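Local coordinates for protein Cg10997-pa (Drosophila melanogaster, PDB 2YV7) that might insert into membranes and form chloride channels whose activity depends on pH, and may play a role in ethanol sensitivity, at residues M48-L53 and K57-K62; L87-L92 and E101-K106; T123-L128 and C172-E177; N162-T167 and M208-Q213; I185-K190 and P222-I227. All coordinates share one frame; numbering follows the deposited sequence.

Contact 1. Residues M48-L53 and K57-K62; sequences MDLYLL and KTISLK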
# COMPACT_ATOMS: atom_id res chain seq x y z
N MET A 48 1.55 5.28 3.70
CA MET A 48 1.78 4.52 4.91
C MET A 48 3.12 4.87 5.59
O MET A 48 3.14 5.00 6.80
CB MET A 48 1.74 3.01 4.58
CG MET A 48 0.31 2.55 4.46
SD MET A 48 0.17 0.73 4.32
CE MET A 48 0.58 0.26 6.00
N ASP A 49 4.21 4.96 4.82
CA ASP A 49 5.56 5.28 5.38
C ASP A 49 5.46 6.61 6.10
O ASP A 49 5.86 6.74 7.27
CB ASP A 49 6.58 5.39 4.25
CG ASP A 49 7.00 4.04 3.73
OD1 ASP A 49 6.97 3.11 4.53
OD2 ASP A 49 7.48 4.01 2.62
N LEU A 50 4.85 7.58 5.43
CA LEU A 50 4.84 8.95 6.02
C LEU A 50 3.93 9.04 7.27
O LEU A 50 4.21 9.76 8.25
CB LEU A 50 4.45 9.94 4.93
CG LEU A 50 5.53 10.15 3.87
CD1 LEU A 50 4.94 10.83 2.56
CD2 LEU A 50 6.76 10.91 4.41
N TYR A 51 2.82 8.32 7.23
CA TYR A 51 1.90 8.28 8.35
C TYR A 51 2.62 7.72 9.57
O TYR A 51 2.45 8.24 10.69
CB TYR A 51 0.62 7.47 7.98
CG TYR A 51 -0.48 7.63 9.01
CD1 TYR A 51 -0.41 6.96 10.23
CD2 TYR A 51 -1.57 8.51 8.77
CE1 TYR A 51 -1.36 7.13 11.18
CE2 TYR A 51 -2.56 8.67 9.72
CZ TYR A 51 -2.44 7.97 10.93
OH TYR A 51 -3.36 8.10 11.93
N LEU A 52 3.40 6.64 9.39
CA LEU A 52 4.12 6.05 10.50
C LEU A 52 5.11 7.09 11.09
O LEU A 52 5.30 7.14 12.28
CB LEU A 52 4.90 4.81 10.06
CG LEU A 52 4.08 3.56 9.61
CD1 LEU A 52 5.01 2.53 8.95
CD2 LEU A 52 3.31 2.98 10.76
N LEU A 53 5.75 7.85 10.23
CA LEU A 53 6.76 8.87 10.66
C LEU A 53 6.08 10.04 11.40
O LEU A 53 6.60 10.56 12.41
CB LEU A 53 7.54 9.35 9.47
CG LEU A 53 8.48 8.31 8.82
CD1 LEU A 53 9.34 8.95 7.73
CD2 LEU A 53 9.36 7.63 9.89
N LYS A 57 5.84 11.62 15.34
CA LYS A 57 5.95 13.07 15.48
C LYS A 57 7.28 13.69 14.98
O LYS A 57 7.71 14.75 15.47
CB LYS A 57 5.56 13.54 16.90
CG LYS A 57 4.15 13.08 17.33
CD LYS A 57 3.51 14.08 18.27
CE LYS A 57 2.27 13.50 18.99
NZ LYS A 57 1.94 14.25 20.26
N THR A 58 7.92 13.04 14.01
CA THR A 58 9.10 13.68 13.40
C THR A 58 8.69 14.66 12.31
O THR A 58 9.46 15.56 11.94
CB THR A 58 10.13 12.69 12.82
OG1 THR A 58 9.51 11.87 11.81
CG2 THR A 58 10.77 11.84 13.94
N ILE A 59 7.46 14.50 11.82
CA ILE A 59 6.96 15.32 10.70
C ILE A 59 5.47 15.56 10.87
O ILE A 59 4.82 15.00 11.76
CB ILE A 59 7.16 14.64 9.28
CG1 ILE A 59 6.42 13.30 9.21
CG2 ILE A 59 8.65 14.49 8.89
CD1 ILE A 59 6.27 12.78 7.78
N SER A 60 4.95 16.38 9.97
CA SER A 60 3.56 16.69 9.79
C SER A 60 3.23 16.16 8.40
O SER A 60 3.99 16.34 7.44
CB SER A 60 3.42 18.22 9.81
OG SER A 60 2.09 18.64 9.82
N LEU A 61 2.10 15.47 8.28
CA LEU A 61 1.72 14.91 7.00
C LEU A 61 0.47 15.60 6.49
O LEU A 61 -0.54 15.62 7.18
CB LEU A 61 1.46 13.39 7.12
CG LEU A 61 1.13 12.70 5.78
CD1 LEU A 61 2.18 12.89 4.66
CD2 LEU A 61 0.78 11.18 6.00
N LYS A 62 0.56 16.08 5.26
CA LYS A 62 -0.54 16.62 4.48
C LYS A 62 -0.67 15.80 3.22
O LYS A 62 0.28 15.68 2.44
CB LYS A 62 -0.25 18.09 4.12
CG LYS A 62 -1.14 18.78 3.10
CD LYS A 62 -0.61 20.25 2.83
CE LYS A 62 -1.42 21.04 1.79
NZ LYS A 62 -0.67 22.24 1.22
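L50 and L61 pack against each other between helix 41-55 and the strand that follows it. The two side chains cross at about a right angle, CD1 of L61 coming up against L50 CB at 3.7 Å while its other branch, CD2, lies 3.7 Å from the backbone N of Y51. With CG anti to its N (chi1 -177°), L61 brings both methyls to the L50-Y51 side of the helix. Next along, I59 CD1 touches both L50 CD2, 3.9 Å away, and L53 CB, 4.0 Å away. All of this belongs to the beta-alpha-beta unit 22-28, 41-55, 60-66 of the thioredoxin-like domain, within a region predicted to become a membrane-spanning helix after insertion. The polar part is confined to the helix end. K57 has the positive phi of a Schellman motif, and the N of T58 donates to L53 O over 3.2 Å, with 159° at the hydrogen. The hydroxyl of T58 is held instead by P109 O.

Contact 2. Residues L87-L92 and E101-K106; sequences LIDNGL and ERHIMK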
# COMPACT_ATOMS: atom_id res chain seq x y z
N LEU A 87 6.23 13.82 -3.71
CA LEU A 87 6.47 14.17 -2.31
C LEU A 87 7.07 15.60 -2.25
O LEU A 87 8.02 15.88 -2.96
CB LEU A 87 7.44 13.18 -1.64
CG LEU A 87 7.87 13.34 -0.18
CD1 LEU A 87 8.47 12.08 0.37
CD2 LEU A 87 8.92 14.47 0.03
N ILE A 88 6.44 16.48 -1.49
CA ILE A 88 6.88 17.90 -1.44
C ILE A 88 7.35 18.18 -0.03
O ILE A 88 6.60 18.04 0.94
CB ILE A 88 5.79 18.93 -1.89
CG1 ILE A 88 5.18 18.56 -3.25
CG2 ILE A 88 6.40 20.37 -1.96
CD1 ILE A 88 4.10 19.53 -3.73
N ASP A 89 8.64 18.51 0.05
CA ASP A 89 9.35 18.74 1.32
C ASP A 89 9.88 20.20 1.26
O ASP A 89 10.86 20.47 0.57
CB ASP A 89 10.51 17.73 1.39
CG ASP A 89 11.31 17.81 2.70
OD1 ASP A 89 11.04 18.66 3.59
OD2 ASP A 89 12.24 16.98 2.84
N ASN A 90 9.20 21.13 1.95
CA ASN A 90 9.58 22.56 1.87
C ASN A 90 9.96 23.01 0.42
O ASN A 90 11.13 23.34 0.15
CB ASN A 90 10.74 22.84 2.86
CG ASN A 90 10.63 24.20 3.55
OD1 ASN A 90 10.44 25.23 2.91
ND2 ASN A 90 10.80 24.20 4.87
N GLY A 91 8.99 22.99 -0.49
CA GLY A 91 9.16 23.51 -1.87
C GLY A 91 9.93 22.69 -2.88
O GLY A 91 9.86 22.95 -4.11
N LEU A 92 10.67 21.70 -2.38
CA LEU A 92 11.38 20.72 -3.18
C LEU A 92 10.40 19.59 -3.52
O LEU A 92 9.79 19.02 -2.61
CB LEU A 92 12.54 20.16 -2.37
CG LEU A 92 13.53 19.14 -2.92
CD1 LEU A 92 14.48 19.76 -3.94
CD2 LEU A 92 14.31 18.59 -1.73
N GLU A 101 11.30 7.20 -2.22
CA GLU A 101 11.82 6.26 -1.18
C GLU A 101 13.13 6.69 -0.59
O GLU A 101 13.28 6.77 0.65
CB GLU A 101 12.02 4.86 -1.77
CG GLU A 101 10.75 4.20 -1.91
CD GLU A 101 10.78 2.66 -2.12
OE1 GLU A 101 11.73 1.92 -1.72
OE2 GLU A 101 9.77 2.22 -2.66
N ARG A 102 14.08 6.94 -1.48
CA ARG A 102 15.43 7.34 -1.11
C ARG A 102 15.34 8.58 -0.25
O ARG A 102 16.01 8.64 0.77
CB ARG A 102 16.27 7.55 -2.38
CG ARG A 102 17.77 7.31 -2.22
CD ARG A 102 18.42 6.96 -3.57
NE ARG A 102 19.76 6.38 -3.42
CZ ARG A 102 20.90 6.93 -3.84
NH1 ARG A 102 20.91 8.10 -4.48
NH2 ARG A 102 22.05 6.30 -3.63
N HIS A 103 14.48 9.53 -0.62
CA HIS A 103 14.31 10.77 0.17
C HIS A 103 13.74 10.52 1.56
O HIS A 103 14.21 11.07 2.55
CB HIS A 103 13.43 11.77 -0.56
CG HIS A 103 13.43 13.13 0.04
ND1 HIS A 103 12.54 13.51 1.03
CD2 HIS A 103 14.24 14.20 -0.17
CE1 HIS A 103 12.78 14.76 1.38
NE2 HIS A 103 13.81 15.20 0.68
N ILE A 104 12.72 9.65 1.66
CA ILE A 104 12.15 9.32 2.94
C ILE A 104 13.22 8.70 3.81
O ILE A 104 13.39 9.12 4.96
CB ILE A 104 10.90 8.37 2.82
CG1 ILE A 104 9.81 9.12 2.07
CG2 ILE A 104 10.37 7.96 4.24
CD1 ILE A 104 8.55 8.27 1.77
N MET A 105 13.97 7.76 3.25
CA MET A 105 15.00 7.03 4.01
C MET A 105 16.13 7.93 4.49
O MET A 105 16.56 7.84 5.62
CB MET A 105 15.63 5.93 3.15
CG MET A 105 16.87 5.35 3.78
SD MET A 105 17.43 3.87 2.93
CE MET A 105 17.96 4.48 1.33
N LYS A 106 16.63 8.76 3.59
CA LYS A 106 17.84 9.54 3.87
C LYS A 106 17.58 10.90 4.50
O LYS A 106 18.32 11.31 5.40
CB LYS A 106 18.69 9.65 2.61
CG LYS A 106 19.24 8.28 2.18
CD LYS A 106 19.86 8.31 0.79
CE LYS A 106 20.69 7.06 0.53
NZ LYS A 106 21.92 7.00 1.39
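The strand 86-89 and helix 97-107 of the thioredoxin-like N-terminal domain face each other here, the strand ending in a type I' turn from D89 to L92 that leads back into edge strand 92-94. Their axes pass 10.4 Å apart and run 38° from parallel, a gap bridged by side chains alone. H103 reaches across it, its CG anti to the backbone N (chi1 -169°), which carries the imidazole out from the helix toward the hairpin. Three residues of 87-92 gather round that ring. The methyls CD2 of L87 and CD2 of L92 both come up to it obliquely, at neither face nor edge, and the side chains of L87 and H103 meet at about a right angle. D89 comes to the ring edge, near its plane, with the carboxylate turned 84° to the imidazole; which way round the ring sits is uncertain. The other branch of L87 serves the neighbouring helix residue: its CD1 packs 3.7 Å from I104 CG1. Beyond this layer, I104 continues onto L50 and L53 of helix 41-55, while L87 also touches I23 of the inner strand 22-28 and both L87 and H103 reach I94 of strand 92-94.

Contact 3. Residues T123-L128 and C172-E177; sequences TLIENL and CCFDCE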
# COMPACT_ATOMS: atom_id res chain seq x y z
N THR A 123 13.80 -9.85 -0.99
CA THR A 123 13.72 -10.88 -2.04
C THR A 123 12.40 -11.65 -1.89
O THR A 123 11.76 -12.07 -2.88
CB THR A 123 14.85 -11.89 -1.85
OG1 THR A 123 16.11 -11.24 -2.10
CG2 THR A 123 14.66 -13.04 -2.88
N LEU A 124 12.01 -11.86 -0.63
CA LEU A 124 10.76 -12.55 -0.30
C LEU A 124 9.55 -11.94 -1.01
O LEU A 124 8.69 -12.65 -1.49
CB LEU A 124 10.52 -12.57 1.21
CG LEU A 124 9.20 -13.17 1.74
CD1 LEU A 124 9.32 -14.68 1.63
CD2 LEU A 124 9.04 -12.74 3.21
N ILE A 125 9.42 -10.61 -0.98
CA ILE A 125 8.21 -10.00 -1.52
C ILE A 125 8.32 -9.52 -2.97
O ILE A 125 7.33 -9.12 -3.57
CB ILE A 125 7.73 -8.88 -0.61
CG1 ILE A 125 8.73 -7.69 -0.58
CG2 ILE A 125 7.52 -9.42 0.84
CD1 ILE A 125 8.20 -6.41 0.24
N GLU A 126 9.52 -9.55 -3.54
CA GLU A 126 9.72 -9.07 -4.89
C GLU A 126 8.81 -9.76 -5.91
O GLU A 126 8.59 -10.99 -5.83
CB GLU A 126 11.19 -9.27 -5.29
CG GLU A 126 11.57 -8.59 -6.58
CD GLU A 126 13.06 -8.67 -6.81
OE1 GLU A 126 13.66 -9.73 -6.45
OE2 GLU A 126 13.62 -7.64 -7.33
N ASN A 127 8.27 -8.96 -6.84
CA ASN A 127 7.48 -9.47 -7.98
C ASN A 127 6.11 -10.05 -7.59
O ASN A 127 5.44 -10.70 -8.38
CB ASN A 127 8.27 -10.56 -8.75
CG ASN A 127 9.48 -10.00 -9.54
OD1 ASN A 127 10.54 -10.66 -9.64
ND2 ASN A 127 9.32 -8.82 -10.11
N LEU A 128 5.65 -9.77 -6.38
CA LEU A 128 4.35 -10.27 -5.96
C LEU A 128 3.23 -9.67 -6.80
O LEU A 128 2.33 -10.37 -7.33
CB LEU A 128 4.15 -9.98 -4.46
CG LEU A 128 2.77 -10.33 -3.89
CD1 LEU A 128 2.61 -11.87 -4.01
CD2 LEU A 128 2.64 -9.88 -2.42
N CYS A 172 7.97 -1.80 9.22
CA CYS A 172 9.00 -1.21 8.38
C CYS A 172 8.52 -0.96 6.94
O CYS A 172 7.34 -1.25 6.56
CB CYS A 172 10.27 -2.07 8.36
SG CYS A 172 10.00 -3.60 7.50
N CYS A 173 9.42 -0.44 6.14
CA CYS A 173 9.19 -0.13 4.72
C CYS A 173 8.54 -1.30 3.94
O CYS A 173 7.74 -1.09 3.00
CB CYS A 173 10.47 0.34 4.01
SG CYS A 173 11.83 -0.83 4.14
N PHE A 174 8.98 -2.52 4.26
CA PHE A 174 8.55 -3.69 3.49
C PHE A 174 7.10 -4.00 3.79
O PHE A 174 6.38 -4.48 2.92
CB PHE A 174 9.41 -4.92 3.82
CG PHE A 174 10.91 -4.73 3.48
CD1 PHE A 174 11.29 -4.51 2.17
CD2 PHE A 174 11.88 -4.81 4.46
CE1 PHE A 174 12.69 -4.32 1.82
CE2 PHE A 174 13.23 -4.60 4.14
CZ PHE A 174 13.62 -4.40 2.83
N ASP A 175 6.67 -3.73 5.02
CA ASP A 175 5.25 -3.88 5.39
C ASP A 175 4.37 -2.91 4.58
O ASP A 175 3.30 -3.28 4.05
CB ASP A 175 5.08 -3.69 6.88
CG ASP A 175 5.83 -4.72 7.64
OD1 ASP A 175 5.49 -5.95 7.47
OD2 ASP A 175 6.79 -4.30 8.30
N CYS A 176 4.83 -1.67 4.45
CA CYS A 176 4.06 -0.68 3.70
C CYS A 176 4.02 -1.01 2.20
O CYS A 176 3.11 -0.58 1.45
CB CYS A 176 4.66 0.73 3.94
SG CYS A 176 4.70 1.12 5.69
N GLU A 177 4.98 -1.83 1.70
CA GLU A 177 4.89 -2.31 0.31
C GLU A 177 3.94 -3.56 0.27
O GLU A 177 3.19 -3.71 -0.70
CB GLU A 177 6.27 -2.78 -0.19
CG GLU A 177 6.31 -3.14 -1.67
CD GLU A 177 7.70 -3.56 -2.14
OE1 GLU A 177 8.73 -2.91 -1.74
OE2 GLU A 177 7.75 -4.53 -2.93
O HOH W 1 6.07 -6.55 -3.39
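I125 does all the touching from its side, and on the close side of the contact nearly all of it through one methyl, CD1. That methyl sits over the first turn of helix 173-193, 3.8 Å from the backbone O of F174 and 4.1 Å from F174 CB. With CG1 set between the backbone N and the carbonyl carbon (chi1 66°), the isoleucine points its end at this turn. E177, stretched out along its chain, lies across it obliquely, and its OE2 is 3.7 Å from I125 CD1. The two segments join helix 119-125 to the start of the long helix 173-193 in the all-helical C-terminal domain of the GST fold. At that start C172 and D175 form a capping box: C172 N donates to the anti lone pair of D175 OD2 at 2.9 Å, almost straight at 174°, and F174 N gives a weak bond to C172 SG. Away from the close packing of CD1 the contact is looser and wet: a water donates to both I125 O, at 2.9 Å, and E177 OE2, at 2.7 Å, linking the end of one helix to the carboxylate of the other.

Contact 4. Residues N162-T167 and M208-Q213; sequences NTRFLT and MYHMYQ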
# COMPACT_ATOMS: atom_id res chain seq x y z
N ASN A 162 7.70 -15.53 13.75
CA ASN A 162 6.75 -15.26 14.83
C ASN A 162 6.89 -13.85 15.40
O ASN A 162 6.94 -13.65 16.60
CB ASN A 162 6.83 -16.32 15.93
CG ASN A 162 5.51 -16.49 16.68
OD1 ASN A 162 4.44 -16.60 16.06
ND2 ASN A 162 5.57 -16.49 18.00
N THR A 163 6.96 -12.87 14.51
CA THR A 163 6.93 -11.46 14.88
C THR A 163 5.64 -10.90 14.28
O THR A 163 5.02 -11.56 13.43
CB THR A 163 8.15 -10.74 14.36
OG1 THR A 163 8.29 -10.97 12.94
CG2 THR A 163 9.40 -11.26 15.08
N ARG A 164 5.21 -9.74 14.77
CA ARG A 164 3.93 -9.18 14.38
C ARG A 164 4.07 -8.78 12.91
O ARG A 164 3.15 -9.02 12.16
CB ARG A 164 3.51 -7.95 15.18
CG ARG A 164 2.13 -7.43 14.84
CD ARG A 164 1.72 -6.28 15.68
NE ARG A 164 1.09 -6.80 16.87
CZ ARG A 164 -0.14 -6.52 17.25
NH1 ARG A 164 -0.92 -5.69 16.56
NH2 ARG A 164 -0.59 -7.07 18.37
N PHE A 165 5.22 -8.22 12.55
CA PHE A 165 5.39 -7.75 11.15
C PHE A 165 6.55 -8.43 10.43
O PHE A 165 7.15 -9.36 10.96
CB PHE A 165 5.55 -6.22 11.21
CG PHE A 165 4.37 -5.53 11.82
CD1 PHE A 165 3.13 -5.53 11.19
CD2 PHE A 165 4.51 -4.89 13.07
CE1 PHE A 165 2.03 -4.87 11.76
CE2 PHE A 165 3.41 -4.20 13.63
CZ PHE A 165 2.19 -4.20 12.98
N LEU A 166 6.88 -8.02 9.21
CA LEU A 166 7.82 -8.83 8.43
C LEU A 166 9.23 -8.92 9.07
O LEU A 166 9.92 -9.91 8.89
CB LEU A 166 8.03 -8.28 7.02
CG LEU A 166 6.88 -8.54 6.06
CD1 LEU A 166 6.92 -7.59 4.88
CD2 LEU A 166 6.96 -10.02 5.55
N THR A 167 9.71 -7.86 9.69
CA THR A 167 11.10 -7.88 10.16
C THR A 167 11.19 -7.77 11.69
O THR A 167 12.29 -7.64 12.23
CB THR A 167 11.94 -6.72 9.57
OG1 THR A 167 11.38 -5.51 10.08
CG2 THR A 167 11.88 -6.68 8.02
N MET A 208 -2.62 -10.01 8.33
CA MET A 208 -3.68 -9.15 7.81
C MET A 208 -4.61 -8.67 8.94
O MET A 208 -5.05 -7.50 8.96
CB MET A 208 -4.44 -9.87 6.68
CG MET A 208 -3.54 -10.05 5.48
SD MET A 208 -4.37 -10.66 4.02
CE MET A 208 -4.29 -12.42 4.27
N TYR A 209 -4.84 -9.54 9.92
CA TYR A 209 -5.63 -9.15 11.06
C TYR A 209 -5.00 -7.90 11.67
O TYR A 209 -5.67 -6.87 11.86
CB TYR A 209 -5.70 -10.29 12.04
CG TYR A 209 -6.46 -9.95 13.27
CD1 TYR A 209 -7.86 -9.94 13.26
CD2 TYR A 209 -5.80 -9.65 14.45
CE1 TYR A 209 -8.58 -9.62 14.41
CE2 TYR A 209 -6.51 -9.35 15.59
CZ TYR A 209 -7.91 -9.33 15.55
OH TYR A 209 -8.63 -9.03 16.70
N HIS A 210 -3.71 -7.96 11.92
CA HIS A 210 -2.99 -6.79 12.43
C HIS A 210 -2.95 -5.61 11.51
O HIS A 210 -2.92 -4.49 11.97
CB HIS A 210 -1.59 -7.16 12.86
CG HIS A 210 -1.58 -8.13 14.00
ND1 HIS A 210 -2.34 -7.93 15.14
CD2 HIS A 210 -0.97 -9.33 14.15
CE1 HIS A 210 -2.16 -8.96 15.96
NE2 HIS A 210 -1.32 -9.82 15.38
N MET A 211 -2.89 -5.85 10.19
CA MET A 211 -2.94 -4.77 9.21
C MET A 211 -4.19 -3.95 9.29
O MET A 211 -4.15 -2.71 9.13
CB MET A 211 -2.76 -5.39 7.80
CG MET A 211 -3.53 -4.87 6.73
SD MET A 211 -2.96 -5.87 5.29
CE MET A 211 -4.55 -6.33 4.70
N TYR A 212 -5.30 -4.61 9.60
CA TYR A 212 -6.55 -3.89 9.70
C TYR A 212 -6.68 -3.10 11.00
O TYR A 212 -7.57 -2.26 11.08
CB TYR A 212 -7.70 -4.85 9.53
CG TYR A 212 -7.76 -5.46 8.13
CD1 TYR A 212 -7.74 -4.63 6.94
CD2 TYR A 212 -7.85 -6.86 7.96
CE1 TYR A 212 -7.75 -5.17 5.68
CE2 TYR A 212 -7.90 -7.42 6.68
CZ TYR A 212 -7.88 -6.57 5.55
OH TYR A 212 -7.92 -7.12 4.33
N GLN A 213 -5.85 -3.42 12.00
CA GLN A 213 -5.80 -2.68 13.29
C GLN A 213 -4.84 -1.49 13.20
O GLN A 213 -4.74 -0.71 14.16
CB GLN A 213 -5.37 -3.58 14.45
CG GLN A 213 -6.37 -4.64 14.81
CD GLN A 213 -5.89 -5.59 15.92
OE1 GLN A 213 -4.70 -5.62 16.28
NE2 GLN A 213 -6.82 -6.38 16.46
O HOH W 2 -1.56 -3.66 14.26
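The guanidinium of R164 lies over one face of the H210 imidazole, the two planes 31° apart, with CZ above the ring and offset toward its rim. R164 CZ is 3.4 Å from both H210 ND1 and H210 CE1. Although R164 NH1 comes within 3.0 Å of H210 ND1, the angle is poor and no hydrogen bond forms. At the imidazole edge, in its plane, stands Q213 OE1, which takes a weak bond from H210 ND1. R164 CG adds a CH-pi contact, 4.0 Å from the H210 ring centroid, and the same CG lies over the centre of one face of the F165 ring. A bend at chi3 (-88°) turns the guanidinium after CG has passed over the imidazole. The contact ties the loop between helices 141-161 and 173-193 to helix 202-212 in the helical domain of the GST fold. A water at the guanidinium edge donates to H210 O at 2.8 Å and accepts a weak bond from R164 NH1. F165 touches more lightly, CE1 being 4.4 Å from H210 CB, and packs inward on M179 and Y207. Within the loop T163 OG1 donates to F165 O at 2.8 Å.

Contact 5. Residues I185-K190 and P222-I227; sequences IRVAGK and PADQDI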
# COMPACT_ATOMS: atom_id res chain seq x y z
N ILE A 185 -4.93 -7.99 -3.76
CA ILE A 185 -5.11 -9.46 -3.95
C ILE A 185 -6.47 -9.91 -3.41
O ILE A 185 -7.19 -10.55 -4.19
CB ILE A 185 -3.97 -10.25 -3.30
CG1 ILE A 185 -2.67 -10.09 -4.12
CG2 ILE A 185 -4.29 -11.76 -3.29
CD1 ILE A 185 -1.43 -10.65 -3.32
N ARG A 186 -6.81 -9.54 -2.19
CA ARG A 186 -8.08 -9.93 -1.59
C ARG A 186 -9.21 -9.35 -2.40
O ARG A 186 -10.11 -10.09 -2.84
CB ARG A 186 -8.22 -9.46 -0.14
CG ARG A 186 -7.31 -10.13 0.86
CD ARG A 186 -7.81 -9.89 2.26
NE ARG A 186 -9.12 -10.54 2.51
CZ ARG A 186 -9.80 -10.38 3.65
NH1 ARG A 186 -9.40 -9.54 4.64
NH2 ARG A 186 -10.93 -11.05 3.77
N VAL A 187 -9.20 -8.04 -2.61
CA VAL A 187 -10.40 -7.39 -3.21
C VAL A 187 -10.57 -7.70 -4.69
O VAL A 187 -11.66 -8.13 -5.13
CB VAL A 187 -10.33 -5.85 -2.92
CG1 VAL A 187 -11.43 -5.12 -3.65
CG2 VAL A 187 -10.41 -5.61 -1.38
N ALA A 188 -9.50 -7.49 -5.47
CA ALA A 188 -9.60 -7.66 -6.90
C ALA A 188 -9.58 -9.16 -7.23
O ALA A 188 -10.25 -9.59 -8.13
CB ALA A 188 -8.47 -6.99 -7.63
N GLY A 189 -8.73 -9.92 -6.54
CA GLY A 189 -8.70 -11.39 -6.67
C GLY A 189 -10.10 -12.00 -6.60
O GLY A 189 -10.50 -12.78 -7.48
N LYS A 190 -10.85 -11.63 -5.57
CA LYS A 190 -12.18 -12.21 -5.31
C LYS A 190 -13.16 -11.71 -6.36
O LYS A 190 -13.86 -12.51 -7.03
CB LYS A 190 -12.66 -11.78 -3.98
CG LYS A 190 -13.96 -12.40 -3.60
CD LYS A 190 -14.56 -11.53 -2.51
CE LYS A 190 -15.20 -12.40 -1.51
NZ LYS A 190 -14.33 -13.63 -1.42
N PRO A 222 -7.55 2.37 0.14
CA PRO A 222 -8.72 2.80 -0.64
C PRO A 222 -9.94 1.89 -0.42
O PRO A 222 -9.78 0.72 -0.05
CB PRO A 222 -8.28 2.61 -2.08
CG PRO A 222 -7.12 1.59 -2.07
CD PRO A 222 -6.55 1.63 -0.66
N ALA A 223 -11.13 2.43 -0.67
CA ALA A 223 -12.33 1.55 -0.73
C ALA A 223 -12.27 0.43 -1.80
O ALA A 223 -11.72 0.58 -2.90
CB ALA A 223 -13.58 2.46 -0.99
N ASP A 224 -12.98 -0.66 -1.52
CA ASP A 224 -13.08 -1.78 -2.45
C ASP A 224 -13.46 -1.34 -3.82
O ASP A 224 -12.94 -1.81 -4.79
CB ASP A 224 -14.16 -2.77 -1.98
CG ASP A 224 -13.73 -3.57 -0.73
OD1 ASP A 224 -12.72 -3.23 -0.02
OD2 ASP A 224 -14.39 -4.59 -0.50
N GLN A 225 -14.50 -0.48 -3.91
CA GLN A 225 -15.00 -0.04 -5.20
C GLN A 225 -13.96 0.63 -6.05
O GLN A 225 -13.98 0.53 -7.27
CB GLN A 225 -16.20 0.93 -4.95
CG GLN A 225 -17.44 0.27 -4.29
CD GLN A 225 -17.33 -0.09 -2.81
OE1 GLN A 225 -16.59 0.54 -2.04
NE2 GLN A 225 -18.15 -1.05 -2.37
N ASP A 226 -13.05 1.35 -5.42
CA ASP A 226 -11.98 2.03 -6.09
C ASP A 226 -10.89 1.05 -6.53
O ASP A 226 -10.35 1.21 -7.59
CB ASP A 226 -11.45 3.14 -5.15
CG ASP A 226 -12.52 4.24 -4.90
OD1 ASP A 226 -13.05 4.70 -5.91
OD2 ASP A 226 -12.84 4.54 -3.73
N ILE A 227 -10.54 0.07 -5.70
CA ILE A 227 -9.61 -0.98 -6.14
C ILE A 227 -10.19 -1.70 -7.37
O ILE A 227 -9.56 -1.82 -8.43
CB ILE A 227 -9.31 -2.00 -4.96
CG1 ILE A 227 -8.47 -1.33 -3.87
CG2 ILE A 227 -8.53 -3.23 -5.55
CD1 ILE A 227 -8.44 -2.04 -2.50
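V187 is the side chain to follow, since both segments meet around it. Its CB lies 4.1 Å from I227 CG2, and from there the two methyls part. CG1, anti to the backbone N (chi1 173°), drops onto the first turn of helix 224-235, 3.8 Å from D224 O and 3.9 Å from I227 CG2. CG2 goes to the aspartate instead and rests 3.6 Å from D224 OD1, a plain van der Waals touch against a carboxylate whose other oxygen, OD2, is hydrogen-bonded to T251. One residue on, A188 CB gives a lighter contact to the same I227 methyl, CG2, at 4.3 Å. The approach of the backbones is close, with V187 CA and D224 CA 6.3 Å apart. Helix 173-193 thus passes the N-terminal end of helix 224-235, where A223 holds the N-cap position. V187 and A188 extend along that helix to I228 and Y231, while on other sides of helix 173-193 R186 touches W205 and M208 of helix 202-212 and I185 packs on helix 141-161.

In the fold
Contacts 1 and 2 belong to the thioredoxin-like domain and reach the same sheet; they meet where I104 packs on L50 and L53. Contacts 3, 4 and 5 lie in the helical domain, 3 and 5 sharing helix 173-193. C176 of contact 3 touches M48, D49 and L52 of contact 1, joining the two domains. Contacts 2 and 5 are mostly buried, contacts 1 and 3 partly; contact 2 gathers round an imidazole, whereas contact 5 is apolar apart from the flank of an aspartate. Contact 4, more exposed, relies on an arginine lying over a histidine ring. Contacts 3 and 4 each contain a bridging water and are joined by L166 N to D175 OD1; Y212 to R186 joins contacts 4 and 5.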